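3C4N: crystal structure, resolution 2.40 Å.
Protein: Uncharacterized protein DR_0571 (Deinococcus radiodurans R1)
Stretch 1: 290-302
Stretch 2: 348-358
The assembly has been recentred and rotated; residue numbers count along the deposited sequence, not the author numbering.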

# COMPACT_ATOMS: atom_id res chain seq x y z
N ALA A 290 18.74 16.56 -23.09
CA ALA A 290 19.68 15.49 -23.33
C ALA A 290 20.63 15.48 -22.14
O ALA A 290 20.79 16.50 -21.46
N ILE A 291 21.22 14.33 -21.87
CA ILE A 291 22.18 14.20 -20.78
C ILE A 291 23.53 14.10 -21.48
O ILE A 291 23.83 13.09 -22.12
N HIS A 292 24.32 15.15 -21.36
CA HIS A 292 25.63 15.20 -21.99
C HIS A 292 26.66 14.48 -21.16
O HIS A 292 27.60 13.90 -21.69
N HIS A 293 26.47 14.50 -19.84
CA HIS A 293 27.40 13.86 -18.93
C HIS A 293 26.80 13.67 -17.55
O HIS A 293 25.73 14.20 -17.26
N ARG A 294 27.49 12.92 -16.71
CA ARG A 294 27.03 12.67 -15.35
C ARG A 294 27.34 13.86 -14.44
O ARG A 294 28.29 14.61 -14.69
N ASP A 295 26.54 14.03 -13.40
CA ASP A 295 26.74 15.11 -12.44
C ASP A 295 27.58 14.60 -11.28
O ASP A 295 27.35 13.49 -10.80
N PRO A 296 28.55 15.39 -10.81
CA PRO A 296 29.42 15.03 -9.70
C PRO A 296 28.69 14.75 -8.40
O PRO A 296 27.56 15.20 -8.20
N HIS A 297 29.34 14.00 -7.51
CA HIS A 297 28.77 13.64 -6.22
C HIS A 297 28.28 14.87 -5.46
O HIS A 297 27.14 14.91 -5.00
N GLY A 298 29.15 15.87 -5.32
CA GLY A 298 28.75 17.07 -4.61
C GLY A 298 28.24 18.13 -5.57
O GLY A 298 28.95 19.08 -5.90
N TYR A 299 27.00 17.96 -6.02
CA TYR A 299 26.41 18.91 -6.95
C TYR A 299 24.97 19.25 -6.59
O TYR A 299 24.15 18.36 -6.36
N HIS A 300 24.68 20.54 -6.53
CA HIS A 300 23.35 21.03 -6.23
C HIS A 300 22.82 21.76 -7.44
O HIS A 300 23.35 22.80 -7.83
N PRO A 301 21.78 21.22 -8.07
CA PRO A 301 21.20 21.86 -9.25
C PRO A 301 20.71 23.27 -8.93
O PRO A 301 19.96 23.49 -7.98
N ALA A 302 21.15 24.22 -9.75
CA ALA A 302 20.77 25.61 -9.56
C ALA A 302 20.21 26.21 -10.84
O ALA A 302 19.05 26.60 -10.89
N ALA A 348 14.37 15.58 -11.50
CA ALA A 348 14.59 14.31 -10.81
C ALA A 348 15.98 13.76 -11.10
O ALA A 348 16.61 14.13 -12.09
N TRP A 349 16.45 12.87 -10.23
CA TRP A 349 17.75 12.26 -10.44
C TRP A 349 17.60 10.90 -11.12
O TRP A 349 16.83 10.05 -10.66
N LEU A 350 18.31 10.71 -12.22
CA LEU A 350 18.26 9.44 -12.93
C LEU A 350 19.60 8.75 -12.84
O LEU A 350 20.65 9.40 -12.92
N ALA A 351 19.57 7.44 -12.66
CA ALA A 351 20.80 6.68 -12.58
C ALA A 351 21.37 6.58 -13.98
O ALA A 351 20.64 6.57 -14.97
N LEU A 352 22.70 6.53 -14.03
CA LEU A 352 23.45 6.39 -15.26
C LEU A 352 24.29 5.14 -15.05
O LEU A 352 25.27 5.15 -14.29
N PRO A 353 23.89 4.03 -15.68
CA PRO A 353 24.67 2.80 -15.51
C PRO A 353 26.08 3.01 -16.06
O PRO A 353 26.26 3.54 -17.16
N GLY A 354 27.08 2.61 -15.27
CA GLY A 354 28.46 2.78 -15.69
C GLY A 354 28.83 4.23 -15.91
O GLY A 354 29.91 4.52 -16.41
N GLY A 355 27.94 5.15 -15.54
CA GLY A 355 28.22 6.56 -15.72
C GLY A 355 28.00 7.04 -17.14
O GLY A 355 28.28 8.19 -17.45
N ARG A 356 27.51 6.14 -17.99
CA ARG A 356 27.25 6.45 -19.40
C ARG A 356 25.81 6.89 -19.65
O ARG A 356 24.87 6.11 -19.48
N PRO A 357 25.63 8.15 -20.09
CA PRO A 357 24.32 8.75 -20.37
C PRO A 357 23.43 7.95 -21.31
O PRO A 357 22.20 8.08 -21.29
N ASP A 358 24.06 7.12 -22.14
CA ASP A 358 23.34 6.30 -23.12
C ASP A 358 23.36 4.80 -22.80
O ASP A 358 23.13 3.97 -23.68

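The contact between the two stretches is made by apolar packing. No hydrogen bond or salt bridge crosses it, and the buried surface is modest, 402 Å² summed over both sides.

One apolar group gathers around Ile291, Leu352 and Pro357. All three point their CA-to-CB bonds toward the other stretch. Ile291 is m at both chi1 and chi2, and its end leads away again. Its CB lies 4.1 Å from Pro357 CB, and its CG2 lies 4.2 Å from Leu352 CD2. Leu352 has an off-well chi1 of -108° with chi2 p. Its CD2 also meets Arg294 CB at 3.9 Å. Pro357 packs against backbone as well: its CB is 3.3 Å from Ile291 O, and its CG is 4.0 Å from His293 CA.

The second apolar group is built on Trp349, which has the largest area covered by the other stretch. Its CA-to-CB bond points sideways, but with chi1 m and chi2 92° the end of the indole comes nearer. Trp349 CZ3 meets Asp295 CB at 3.9 Å, at the indole edge. Trp349 CH2 lies 3.9 Å from Tyr299 CD2, near the plane of the tyrosine ring; Tyr299 is t. Pro301, pointing toward, places CD 4.1 Å from Trp349 CZ2.

Several polar groups find their partners away from the contact. Asp295 is m and points toward, yet both its carboxylate oxygens are hydrogen-bonded elsewhere in the structure. His293, p and pointing away, donates from ND1 to Arg294 O at 3.0 Å. Arg294 is p with an extended chain; its NH1 comes within 4.2 Å of Gly355 O, too far for a hydrogen bond. Arg356 points away and forms a salt bridge within its own stretch, from NH1 to Asp358 OD1 at 3.0 Å.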

# COMPACT_ATOMS: atom_id res chain seq x y z
CB ALA A 290 20.44 15.76 -24.62
CB ILE A 291 21.94 12.92 -19.95
CG1 ILE A 291 20.47 12.82 -19.53
CG2 ILE A 291 22.84 12.94 -18.70
CD1 ILE A 291 19.98 13.98 -18.68
CB HIS A 292 26.06 16.65 -22.19
CG HIS A 292 25.09 17.44 -23.00
ND1 HIS A 292 24.77 17.11 -24.30
CD2 HIS A 292 24.36 18.54 -22.69
CE1 HIS A 292 23.88 17.97 -24.76
NE2 HIS A 292 23.62 18.85 -23.80
CB HIS A 293 28.66 14.72 -18.82
CG HIS A 293 28.38 16.12 -18.35
ND1 HIS A 293 27.98 16.40 -17.07
CD2 HIS A 293 28.40 17.30 -19.01
CE1 HIS A 293 27.76 17.70 -16.95
NE2 HIS A 293 28.01 18.27 -18.11
CB ARG A 294 27.69 11.42 -14.78
CG ARG A 294 29.19 11.55 -14.59
CD ARG A 294 29.72 10.48 -13.65
NE ARG A 294 31.18 10.56 -13.52
CZ ARG A 294 32.03 10.38 -14.52
NH1 ARG A 294 31.57 10.11 -15.74
NH2 ARG A 294 33.33 10.47 -14.32
CB ASP A 295 25.40 15.63 -11.92
CG ASP A 295 24.62 16.40 -12.97
OD1 ASP A 295 25.19 17.32 -13.58
OD2 ASP A 295 23.43 16.07 -13.20
CB PRO A 296 30.36 16.22 -9.58
CG PRO A 296 29.48 17.36 -10.02
CD PRO A 296 28.81 16.78 -11.24
CB HIS A 297 29.82 12.88 -5.40
CG HIS A 297 29.33 12.44 -4.05
ND1 HIS A 297 29.08 13.33 -3.02
CD2 HIS A 297 29.07 11.21 -3.55
CE1 HIS A 297 28.69 12.67 -1.95
NE2 HIS A 297 28.67 11.38 -2.24
CB TYR A 299 26.47 18.35 -8.38
CG TYR A 299 25.72 19.17 -9.41
CD1 TYR A 299 26.09 20.48 -9.71
CD2 TYR A 299 24.58 18.65 -10.04
CE1 TYR A 299 25.35 21.26 -10.60
CE2 TYR A 299 23.83 19.41 -10.92
CZ TYR A 299 24.21 20.72 -11.20
OH TYR A 299 23.44 21.49 -12.03
CB HIS A 300 23.36 21.99 -5.03
CG HIS A 300 23.49 21.31 -3.71
ND1 HIS A 300 23.14 21.92 -2.52
CD2 HIS A 300 23.93 20.07 -3.38
CE1 HIS A 300 23.36 21.09 -1.52
NE2 HIS A 300 23.84 19.96 -2.01
CB PRO A 301 20.06 20.92 -9.63
CG PRO A 301 19.67 20.30 -8.32
CD PRO A 301 21.01 20.02 -7.71
CB ALA A 302 21.98 26.41 -9.08
CB ALA A 348 13.54 13.29 -11.23
CB TRP A 349 18.50 12.08 -9.12
CG TRP A 349 19.02 13.35 -8.53
CD1 TRP A 349 18.39 14.17 -7.63
CD2 TRP A 349 20.30 13.95 -8.78
NE1 TRP A 349 19.20 15.23 -7.31
CE2 TRP A 349 20.38 15.12 -8.00
CE3 TRP A 349 21.39 13.60 -9.59
CZ2 TRP A 349 21.51 15.95 -8.00
CZ3 TRP A 349 22.51 14.43 -9.59
CH2 TRP A 349 22.56 15.59 -8.81
CB LEU A 350 17.90 9.62 -14.41
CG LEU A 350 16.42 9.89 -14.76
CD1 LEU A 350 16.07 11.34 -14.42
CD2 LEU A 350 16.21 9.64 -16.25
CB ALA A 351 20.55 5.28 -12.02
CB LEU A 352 24.33 7.62 -15.46
CG LEU A 352 23.84 8.53 -16.58
CD1 LEU A 352 22.38 8.88 -16.38
CD2 LEU A 352 24.70 9.78 -16.64
CB PRO A 353 23.87 1.77 -16.31
CG PRO A 353 22.45 2.34 -16.32
CD PRO A 353 22.71 3.80 -16.54
CB ARG A 356 27.56 5.22 -20.26
CG ARG A 356 29.03 5.05 -20.61
CD ARG A 356 29.32 3.68 -21.18
NE ARG A 356 28.38 3.27 -22.23
CZ ARG A 356 28.19 3.91 -23.37
NH1 ARG A 356 28.87 5.02 -23.64
NH2 ARG A 356 27.33 3.44 -24.26
CB PRO A 357 24.69 10.10 -20.97
CG PRO A 357 25.99 10.42 -20.32
CD PRO A 357 26.71 9.10 -20.41
CB ASP A 358 23.95 6.55 -24.50
CG ASP A 358 25.41 6.12 -24.58
OD1 ASP A 358 26.12 6.24 -23.56
OD2 ASP A 358 25.85 5.68 -25.67